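Local coordinates for protein 3-dehydroshikimate dehydratase (Bacillus anthracis, PDB 3DX5) that converts 3-dehydroshikimate to 3,4-dihydroxybenzoate with loss of water, using a manganese ion, in the biosynthesis of the siderophore petrobactin, at residues I169-L174 / Q188-W193; H175-E178 / D182-D185; Y197-I202 / D237-E242. All coordinates share one frame; numbering follows the deposited sequence.

Contact 1: residues I169-L174 / Q188-W193; sequences INLDFL and QQLRPW. With MN (manganese (II) ion), chain B.
With chi1 at -64°, Ile-169 carries CG1 beside its backbone N, on the approach to Trp-193, while chi1 of -176° in Leu-171 sends CG away from the backbone N and brings a methyl to Leu-190. The setting is a xylose isomerase-like TIM barrel, in which residues 169-172 belong to a central parallel strand and 188-193 take the chain out of helix 183-190 toward the next strand. The contact therefore illustrates how a barrel strand is packed against the outer layer of helices. Polar and apolar contacts come together at Ile-169. Its N donates to Trp-193 O at 2.8 Å, lying 43° out of the carbonyl plane, and its CG1 packs on Trp-193 CB at 3.8 Å. The indole leads away from the strand, leaving CB as the part of the side chain that touches it; Pro-192 CB lies over one face of the ring. Three residues earlier, Leu-190 reaches between the two strand residues: CD1 meets Leu-171 CD1 at 4.0 Å, and CD2 lies 4.3 Å from Ile-169 CG1. The turn is held in shape by Trp-193 N bonded to Leu-190 O at 2.9 Å. Asp-172, at the strand's end, stands at the N-cap position of helix 173-178 and is salt-bridged to Lys-200. Its OD2 binds the manganese ion at 2.1 Å, joined there by Glu-142, His-198 and Glu-253.

Contact 2: residues H175-E178 / D182-D185; sequences HIWE and DPVD. With DHB (3,4-dihydroxybenzoic acid), chain D.
Ile-176 and Pro-183 meet where one short helix ends and the next begins: Ile-176 CG2 rests on Pro-183 CA at 4.0 Å. Next to it, Trp-177 CB lies 4.3 Å from Pro-183 CG, and Pro-183 CD comes to the edge of the indole ring, near its plane, rather than over a face. These contacts are mainly apolar, and no hydrogen bond passes between 175-178 and 182-185. His-175, with CG anti to its carbonyl carbon (chi1 -66°), turns toward the bound 3,4-dihydroxybenzoic acid, well away from Pro-183. Its NE2 lies 2.8 Å from O4 of that ligand in a hydrogen bond, with a weak bond to O3 at 3.4 Å. In this xylose isomerase-like TIM barrel, the two helices follow strand 167-172, whose C-terminal end faces the active site, and the first carries this substrate-binding residue. Further out, Glu-178 fixes the rotation of the imidazole, since OE1 takes the hydrogen of His-175 ND1 at 2.8 Å with an N-H...O angle of 166° and lies in the ring plane. His-144, the inferred proton acceptor, meets the same imidazole edge-to-face. Behind the proline, the start of helix 183-190 is fixed by an N-cap: Asp-182 OD2 accepts from Asp-185 N at 2.8 Å, the donor standing 43° out of the carboxylate plane.

Contact 3: residues Y197-I202 / D237-E242; sequences YHFKNI and DEIIQE. With MN (manganese (II) ion), chain B; DHB (3,4-dihydroxybenzoic acid), chain D.
Phe-199 fits its ring against two consecutive isoleucines of helix 236-243, and the packing between the two segments is concentrated there. CE2 of Phe-199 is pressed to Ile-240 CG1 at 3.7 Å, CE1 lies 4.1 Å from Ile-239 CG2, and CZ sits between the two side chains. Chi1 of -78° leaves the phenyl group beside its backbone N, from where its far rim reaches the helix. By contrast, the outer side of the helix is open: Glu-238 and Gln-241 are exposed, and Gln-241 NE2 makes a weak bond back to Asp-237 O at 3.3 Å. On the strand, the residues flanking Phe-199 face the barrel interior. His-198 ND1 binds the manganese ion at 2.3 Å; Lys-200 NZ gives a hydrogen bond to O3 of the 3,4-dihydroxybenzoic acid at 2.8 Å, an oxygen that also binds the metal. One strand of the TIM barrel thus carries a metal-binding and a product-binding side chain on its inner side and hydrophobic packing on its outer side. Around it, strand 249-252 runs alongside, with Ala-250 touching Phe-199, while Ile-239 continues onto Phe-173 of helix 173-178, and Phe-187 of helix 183-190 touches both Tyr-197 and Glu-242.

In the fold
Followed from the N terminus, the chain leaves strand 167-172, passes through helices 173-178 and 183-190, and closes contact 1 just before entering strand 194-202. Contact 2 lies wholly within that excursion, bridging a three-residue turn between the two helices. Contact 3 opens afterwards and spans a longer loop, from strand 194-202 to helix 236-243, so it is in series with the others and crosses neither. The parts nevertheless interlock: Leu-171 O lies 3.0 Å from His-198 N, pairing the neighbouring strands of contacts 1 and 3, while Pro-183 CB meets Ile-239 CG1 at 3.8 Å, joining the helices of contacts 2 and 3. Contacts 1 and 3 share manganese; the dihydroxybenzoate, bonded by contacts 2 and 3, also touches Asp-172.

Contact 1: residues I169-L174 / Q188-W193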
loop_
_atom_site.group_PDB
_atom_site.type_symbol
_atom_site.label_atom_id
_atom_site.label_comp_id
_atom_site.label_asym_id
_atom_site.label_seq_id
_atom_site.Cartn_x
_atom_site.Cartn_y
_atom_site.Cartn_z
ATOM N N ILE A 169 18.927 4.967 16.441
ATOM C CA ILE A 169 18.775 3.804 15.547
ATOM C C ILE A 169 17.502 2.997 15.897
ATOM O O ILE A 169 17.226 2.695 17.084
ATOM C CB ILE A 169 20.011 2.839 15.668
ATOM C CG1 ILE A 169 21.330 3.532 15.194
ATOM C CG2 ILE A 169 19.793 1.486 14.888
ATOM C CD1 ILE A 169 21.382 3.850 13.680
ATOM N N ASN A 170 16.789 2.589 14.847
ATOM C CA ASN A 170 15.799 1.532 14.926
ATOM C C ASN A 170 16.474 0.261 14.407
ATOM O O ASN A 170 16.734 0.136 13.185
ATOM C CB ASN A 170 14.560 1.831 14.054
ATOM C CG ASN A 170 13.505 0.733 14.185
ATOM O OD1 ASN A 170 13.420 0.084 15.220
ATOM N ND2 ASN A 170 12.774 0.475 13.128
ATOM N N LEU A 171 16.758 -0.684 15.315
ATOM C CA LEU A 171 17.567 -1.865 14.950
ATOM C C LEU A 171 16.646 -2.965 14.398
ATOM O O LEU A 171 15.846 -3.547 15.134
ATOM C CB LEU A 171 18.370 -2.371 16.152
ATOM C CG LEU A 171 19.320 -3.543 15.877
ATOM C CD1 LEU A 171 20.148 -3.335 14.646
ATOM C CD2 LEU A 171 20.237 -3.706 17.069
ATOM N N ASP A 172 16.760 -3.241 13.097
ATOM C CA ASP A 172 15.910 -4.254 12.440
ATOM C C ASP A 172 16.826 -5.476 12.258
ATOM O O ASP A 172 17.673 -5.516 11.363
ATOM C CB ASP A 172 15.381 -3.670 11.122
ATOM C CG ASP A 172 14.389 -4.584 10.403
ATOM O OD1 ASP A 172 14.569 -5.820 10.377
ATOM O OD2 ASP A 172 13.434 -4.040 9.820
ATOM N N PHE A 173 16.692 -6.445 13.167
ATOM C CA PHE A 173 17.599 -7.582 13.235
ATOM C C PHE A 173 17.661 -8.454 11.984
ATOM O O PHE A 173 18.748 -8.911 11.615
ATOM C CB PHE A 173 17.268 -8.450 14.461
ATOM C CG PHE A 173 17.687 -7.824 15.754
ATOM C CD1 PHE A 173 19.035 -7.807 16.128
ATOM C CD2 PHE A 173 16.740 -7.208 16.576
ATOM C CE1 PHE A 173 19.427 -7.225 17.341
ATOM C CE2 PHE A 173 17.121 -6.637 17.778
ATOM C CZ PHE A 173 18.455 -6.640 18.170
ATOM N N LEU A 174 16.526 -8.703 11.356
ATOM C CA LEU A 174 16.519 -9.398 10.073
ATOM C C LEU A 174 17.493 -8.745 9.069
ATOM O O LEU A 174 18.321 -9.423 8.460
ATOM C CB LEU A 174 15.085 -9.422 9.477
ATOM C CG LEU A 174 14.840 -10.228 8.173
ATOM C CD1 LEU A 174 15.392 -9.445 6.948
ATOM C CD2 LEU A 174 15.427 -11.621 8.287
ATOM N N GLN A 188 25.231 -5.017 20.480
ATOM C CA GLN A 188 26.178 -4.573 21.488
ATOM C C GLN A 188 26.923 -3.344 20.976
ATOM O O GLN A 188 27.171 -2.399 21.747
ATOM C CB GLN A 188 27.168 -5.677 21.926
ATOM C CG GLN A 188 26.494 -6.774 22.785
ATOM C CD GLN A 188 27.341 -8.024 22.961
ATOM O OE1 GLN A 188 28.414 -8.163 22.369
ATOM N NE2 GLN A 188 26.852 -8.949 23.779
ATOM N N GLN A 189 27.229 -3.335 19.680
ATOM C CA GLN A 189 27.968 -2.229 19.094
ATOM C C GLN A 189 27.105 -1.020 18.901
ATOM O O GLN A 189 27.598 0.088 19.039
ATOM C CB GLN A 189 28.627 -2.622 17.764
ATOM C CG GLN A 189 29.846 -3.527 17.973
ATOM C CD GLN A 189 30.542 -3.839 16.673
ATOM O OE1 GLN A 189 31.036 -2.944 15.998
ATOM N NE2 GLN A 189 30.607 -5.126 16.321
ATOM N N LEU A 190 25.828 -1.219 18.584
ATOM C CA LEU A 190 24.910 -0.096 18.337
ATOM C C LEU A 190 24.148 0.393 19.574
ATOM O O LEU A 190 23.463 1.424 19.500
ATOM C CB LEU A 190 23.908 -0.421 17.218
ATOM C CG LEU A 190 24.497 -0.497 15.795
ATOM C CD1 LEU A 190 23.527 -1.244 14.893
ATOM C CD2 LEU A 190 24.798 0.921 15.279
ATOM N N ARG A 191 24.282 -0.339 20.688
ATOM C CA ARG A 191 23.564 -0.020 21.918
ATOM C C ARG A 191 23.439 1.472 22.331
ATOM O O ARG A 191 22.343 1.896 22.706
ATOM C CB ARG A 191 24.050 -0.853 23.120
ATOM C CG ARG A 191 22.952 -0.888 24.225
ATOM C CD ARG A 191 23.312 -1.787 25.402
ATOM N NE ARG A 191 22.262 -1.736 26.425
ATOM C CZ ARG A 191 22.093 -2.643 27.385
ATOM N NH1 ARG A 191 22.904 -3.699 27.478
ATOM N NH2 ARG A 191 21.111 -2.482 28.265
ATOM N N PRO A 192 24.538 2.253 22.282
ATOM C CA PRO A 192 24.426 3.648 22.702
ATOM C C PRO A 192 23.414 4.481 21.901
ATOM O O PRO A 192 22.934 5.488 22.420
ATOM C CB PRO A 192 25.844 4.203 22.492
ATOM C CG PRO A 192 26.740 3.013 22.667
ATOM C CD PRO A 192 25.941 1.897 21.971
ATOM N N TRP A 193 23.086 4.060 20.675
ATOM C CA TRP A 193 22.153 4.794 19.803
ATOM C C TRP A 193 20.768 4.167 19.650
ATOM O O TRP A 193 19.882 4.758 19.072
ATOM C CB TRP A 193 22.766 4.950 18.406
ATOM C CG TRP A 193 24.027 5.708 18.448
ATOM C CD1 TRP A 193 24.162 7.068 18.418
ATOM C CD2 TRP A 193 25.361 5.168 18.581
ATOM N NE1 TRP A 193 25.496 7.406 18.491
ATOM C CE2 TRP A 193 26.252 6.264 18.595
ATOM C CE3 TRP A 193 25.883 3.866 18.677
ATOM C CZ2 TRP A 193 27.661 6.103 18.710
ATOM C CZ3 TRP A 193 27.276 3.700 18.797
ATOM C CH2 TRP A 193 28.147 4.813 18.805
HETATM MN MN MN B . 11.765 -2.748 9.477
#

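Contact 2: residues H175-E178 / D182-D185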
loop_
_atom_site.group_PDB
_atom_site.type_symbol
_atom_site.label_atom_id
_atom_site.label_comp_id
_atom_site.label_asym_id
_atom_site.label_seq_id
_atom_site.Cartn_x
_atom_site.Cartn_y
_atom_site.Cartn_z
ATOM N N HIS A 175 17.382 -7.431 8.880
ATOM C CA HIS A 175 18.228 -6.764 7.921
ATOM C C HIS A 175 19.676 -6.734 8.326
ATOM O O HIS A 175 20.555 -6.751 7.474
ATOM C CB HIS A 175 17.698 -5.366 7.587
ATOM C CG HIS A 175 16.385 -5.421 6.869
ATOM N ND1 HIS A 175 16.204 -6.188 5.734
ATOM C CD2 HIS A 175 15.179 -4.877 7.157
ATOM C CE1 HIS A 175 14.948 -6.076 5.330
ATOM N NE2 HIS A 175 14.305 -5.286 6.174
ATOM N N ILE A 176 19.918 -6.687 9.622
ATOM C CA ILE A 176 21.265 -6.734 10.140
ATOM C C ILE A 176 21.883 -8.103 9.805
ATOM O O ILE A 176 22.991 -8.175 9.273
ATOM C CB ILE A 176 21.229 -6.411 11.676
ATOM C CG1 ILE A 176 21.527 -4.934 11.866
ATOM C CG2 ILE A 176 22.178 -7.282 12.478
ATOM C CD1 ILE A 176 22.913 -4.490 11.348
ATOM N N TRP A 177 21.134 -9.169 10.064
ATOM C CA TRP A 177 21.551 -10.531 9.740
ATOM C C TRP A 177 21.827 -10.702 8.224
ATOM O O TRP A 177 22.828 -11.291 7.815
ATOM C CB TRP A 177 20.470 -11.498 10.204
ATOM C CG TRP A 177 20.802 -12.900 9.860
ATOM C CD1 TRP A 177 21.587 -13.757 10.587
ATOM C CD2 TRP A 177 20.376 -13.620 8.706
ATOM N NE1 TRP A 177 21.677 -14.970 9.946
ATOM C CE2 TRP A 177 20.940 -14.918 8.792
ATOM C CE3 TRP A 177 19.557 -13.308 7.612
ATOM C CZ2 TRP A 177 20.716 -15.896 7.822
ATOM C CZ3 TRP A 177 19.342 -14.286 6.640
ATOM C CH2 TRP A 177 19.921 -15.556 6.755
ATOM N N GLU A 178 20.935 -10.160 7.410
ATOM C CA GLU A 178 21.059 -10.146 5.959
ATOM C C GLU A 178 22.378 -9.536 5.534
ATOM O O GLU A 178 22.967 -10.015 4.600
ATOM C CB GLU A 178 19.875 -9.360 5.356
ATOM C CG GLU A 178 19.979 -9.007 3.868
ATOM C CD GLU A 178 18.665 -8.388 3.340
ATOM O OE1 GLU A 178 17.982 -7.651 4.078
ATOM O OE2 GLU A 178 18.292 -8.685 2.199
ATOM N N ASP A 182 26.550 -10.394 12.902
ATOM C CA ASP A 182 25.872 -11.156 13.979
ATOM C C ASP A 182 24.861 -10.251 14.729
ATOM O O ASP A 182 25.193 -9.131 15.106
ATOM C CB ASP A 182 26.912 -11.736 14.953
ATOM C CG ASP A 182 26.265 -12.331 16.223
ATOM O OD1 ASP A 182 25.456 -13.284 16.126
ATOM O OD2 ASP A 182 26.544 -11.829 17.333
ATOM N N PRO A 183 23.609 -10.711 14.909
ATOM C CA PRO A 183 22.597 -9.842 15.574
ATOM C C PRO A 183 22.954 -9.348 16.985
ATOM O O PRO A 183 22.783 -8.152 17.276
ATOM C CB PRO A 183 21.360 -10.727 15.619
ATOM C CG PRO A 183 21.500 -11.526 14.342
ATOM C CD PRO A 183 22.967 -11.864 14.239
ATOM N N VAL A 184 23.434 -10.237 17.842
ATOM C CA VAL A 184 23.796 -9.861 19.216
ATOM C C VAL A 184 25.004 -8.905 19.186
ATOM O O VAL A 184 24.984 -7.839 19.803
ATOM C CB VAL A 184 24.066 -11.120 20.103
ATOM C CG1 VAL A 184 24.870 -10.760 21.363
ATOM C CG2 VAL A 184 22.714 -11.832 20.483
ATOM N N ASP A 185 26.034 -9.262 18.427
ATOM C CA ASP A 185 27.160 -8.361 18.240
ATOM C C ASP A 185 26.772 -6.925 17.719
ATOM O O ASP A 185 27.305 -5.879 18.220
ATOM C CB ASP A 185 28.198 -9.057 17.372
ATOM C CG ASP A 185 29.400 -8.209 17.135
ATOM O OD1 ASP A 185 30.023 -7.741 18.128
ATOM O OD2 ASP A 185 29.709 -7.983 15.945
HETATM C C1 DHB D . 9.582 -1.126 5.449
HETATM C C2 DHB D . 10.299 -1.624 6.533
HETATM C C3 DHB D . 11.036 -2.806 6.412
HETATM O O3 DHB D . 11.769 -3.357 7.431
HETATM C C4 DHB D . 11.058 -3.484 5.113
HETATM O O4 DHB D . 11.788 -4.618 5.032
HETATM C C5 DHB D . 10.362 -2.960 4.028
HETATM C C6 DHB D . 9.622 -1.778 4.214
HETATM C C DHB D . 8.774 0.150 5.625
HETATM O O1 DHB D . 8.144 0.687 4.709
HETATM O O2 DHB D . 8.711 0.721 6.826
#

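Contact 3: residues Y197-I202 / D237-E242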
loop_
_atom_site.group_PDB
_atom_site.type_symbol
_atom_site.label_atom_id
_atom_site.label_comp_id
_atom_site.label_asym_id
_atom_site.label_seq_id
_atom_site.Cartn_x
_atom_site.Cartn_y
_atom_site.Cartn_z
ATOM N N TYR A 197 13.316 -1.429 18.310
ATOM C CA TYR A 197 13.660 -2.596 17.456
ATOM C C TYR A 197 12.517 -2.944 16.505
ATOM O O TYR A 197 11.368 -2.638 16.780
ATOM C CB TYR A 197 13.936 -3.871 18.269
ATOM C CG TYR A 197 14.804 -3.650 19.474
ATOM C CD1 TYR A 197 16.191 -3.587 19.351
ATOM C CD2 TYR A 197 14.230 -3.501 20.760
ATOM C CE1 TYR A 197 17.002 -3.373 20.461
ATOM C CE2 TYR A 197 15.029 -3.313 21.876
ATOM C CZ TYR A 197 16.417 -3.238 21.707
ATOM O OH TYR A 197 17.235 -3.046 22.806
ATOM N N HIS A 198 12.862 -3.628 15.419
ATOM C CA HIS A 198 11.926 -4.361 14.558
ATOM C C HIS A 198 12.316 -5.817 14.612
ATOM O O HIS A 198 13.498 -6.141 14.436
ATOM C CB HIS A 198 12.035 -3.868 13.097
ATOM C CG HIS A 198 11.214 -2.648 12.816
ATOM N ND1 HIS A 198 11.111 -2.085 11.554
ATOM C CD2 HIS A 198 10.446 -1.890 13.636
ATOM C CE1 HIS A 198 10.302 -1.040 11.614
ATOM N NE2 HIS A 198 9.888 -0.899 12.867
ATOM N N PHE A 199 11.336 -6.690 14.823
ATOM C CA PHE A 199 11.544 -8.127 14.853
ATOM C C PHE A 199 10.757 -8.749 13.691
ATOM O O PHE A 199 9.523 -8.685 13.672
ATOM C CB PHE A 199 10.948 -8.734 16.142
ATOM C CG PHE A 199 11.781 -8.540 17.415
ATOM C CD1 PHE A 199 12.919 -7.739 17.442
ATOM C CD2 PHE A 199 11.354 -9.116 18.607
ATOM C CE1 PHE A 199 13.650 -7.563 18.630
ATOM C CE2 PHE A 199 12.072 -8.958 19.799
ATOM C CZ PHE A 199 13.231 -8.177 19.810
ATOM N N LYS A 200 11.438 -9.371 12.734
ATOM C CA LYS A 200 10.728 -10.198 11.750
ATOM C C LYS A 200 11.697 -11.301 11.342
ATOM O O LYS A 200 12.893 -11.216 11.645
ATOM C CB LYS A 200 10.196 -9.365 10.543
ATOM C CG LYS A 200 11.278 -8.572 9.733
ATOM C CD LYS A 200 10.620 -7.886 8.510
ATOM C CE LYS A 200 11.642 -7.132 7.631
ATOM N NZ LYS A 200 12.287 -5.981 8.359
ATOM N N ASN A 201 11.216 -12.331 10.653
ATOM C CA ASN A 201 12.089 -13.461 10.320
ATOM C C ASN A 201 11.770 -13.980 8.934
ATOM O O ASN A 201 10.724 -13.644 8.361
ATOM C CB ASN A 201 11.950 -14.595 11.359
ATOM C CG ASN A 201 13.268 -15.342 11.580
ATOM O OD1 ASN A 201 14.194 -15.250 10.751
ATOM N ND2 ASN A 201 13.369 -16.070 12.700
ATOM N N ILE A 202 12.632 -14.834 8.401
ATOM C CA ILE A 202 12.417 -15.362 7.059
ATOM C C ILE A 202 12.787 -16.838 7.128
ATOM O O ILE A 202 13.648 -17.213 7.958
ATOM C CB ILE A 202 13.278 -14.582 6.021
ATOM C CG1 ILE A 202 12.832 -14.873 4.604
ATOM C CG2 ILE A 202 14.793 -14.913 6.147
ATOM C CD1 ILE A 202 11.570 -14.124 4.203
ATOM N N ASP A 237 15.719 -16.336 19.988
ATOM C CA ASP A 237 16.019 -16.713 21.388
ATOM C C ASP A 237 17.230 -15.954 21.903
ATOM O O ASP A 237 17.182 -15.363 22.974
ATOM C CB ASP A 237 16.250 -18.235 21.559
ATOM C CG ASP A 237 14.949 -19.011 21.565
ATOM O OD1 ASP A 237 14.050 -18.679 22.375
ATOM O OD2 ASP A 237 14.796 -19.934 20.735
ATOM N N GLU A 238 18.293 -15.951 21.120
ATOM C CA GLU A 238 19.503 -15.212 21.466
ATOM C C GLU A 238 19.303 -13.689 21.482
ATOM O O GLU A 238 19.796 -13.010 22.373
ATOM C CB GLU A 238 20.621 -15.558 20.490
ATOM C CG GLU A 238 21.061 -17.016 20.569
ATOM C CD GLU A 238 22.313 -17.299 19.717
ATOM O OE1 GLU A 238 22.562 -16.562 18.722
ATOM O OE2 GLU A 238 23.041 -18.264 20.055
ATOM N N ILE A 239 18.608 -13.165 20.481
ATOM C CA ILE A 239 18.288 -11.735 20.434
ATOM C C ILE A 239 17.475 -11.296 21.651
ATOM O O ILE A 239 17.859 -10.365 22.347
ATOM C CB ILE A 239 17.527 -11.386 19.151
ATOM C CG1 ILE A 239 18.479 -11.562 17.956
ATOM C CG2 ILE A 239 16.874 -9.970 19.274
ATOM C CD1 ILE A 239 17.761 -11.670 16.584
ATOM N N ILE A 240 16.360 -11.963 21.921
ATOM C CA ILE A 240 15.502 -11.521 23.019
ATOM C C ILE A 240 16.216 -11.620 24.371
ATOM O O ILE A 240 16.001 -10.766 25.249
ATOM C CB ILE A 240 14.124 -12.252 22.993
ATOM C CG1 ILE A 240 13.385 -11.819 21.715
ATOM C CG2 ILE A 240 13.316 -12.000 24.285
ATOM C CD1 ILE A 240 12.140 -12.683 21.343
ATOM N N GLN A 241 17.069 -12.637 24.542
ATOM C CA GLN A 241 17.863 -12.768 25.797
ATOM C C GLN A 241 18.731 -11.552 26.044
ATOM O O GLN A 241 18.863 -11.130 27.183
ATOM C CB GLN A 241 18.772 -13.981 25.770
ATOM C CG GLN A 241 18.091 -15.272 26.040
ATOM C CD GLN A 241 19.078 -16.426 26.044
ATOM O OE1 GLN A 241 19.869 -16.572 26.982
ATOM N NE2 GLN A 241 19.051 -17.246 24.989
ATOM N N GLU A 242 19.306 -10.985 24.975
ATOM C CA GLU A 242 20.093 -9.740 25.047
ATOM C C GLU A 242 19.281 -8.483 25.250
ATOM O O GLU A 242 19.671 -7.632 26.033
ATOM C CB GLU A 242 20.827 -9.486 23.732
ATOM C CG GLU A 242 22.016 -10.278 23.504
ATOM C CD GLU A 242 23.119 -9.996 24.502
ATOM O OE1 GLU A 242 23.691 -8.864 24.509
ATOM O OE2 GLU A 242 23.407 -10.942 25.258
HETATM MN MN MN B . 11.765 -2.748 9.477
HETATM C C1 DHB D . 9.582 -1.126 5.449
HETATM C C2 DHB D . 10.299 -1.624 6.533
HETATM C C3 DHB D . 11.036 -2.806 6.412
HETATM O O3 DHB D . 11.769 -3.357 7.431
HETATM C C4 DHB D . 11.058 -3.484 5.113
HETATM O O4 DHB D . 11.788 -4.618 5.032
HETATM C C5 DHB D . 10.362 -2.960 4.028
HETATM C C6 DHB D . 9.622 -1.778 4.214
HETATM C C DHB D . 8.774 0.150 5.625
HETATM O O1 DHB D . 8.144 0.687 4.709
HETATM O O2 DHB D . 8.711 0.721 6.826
#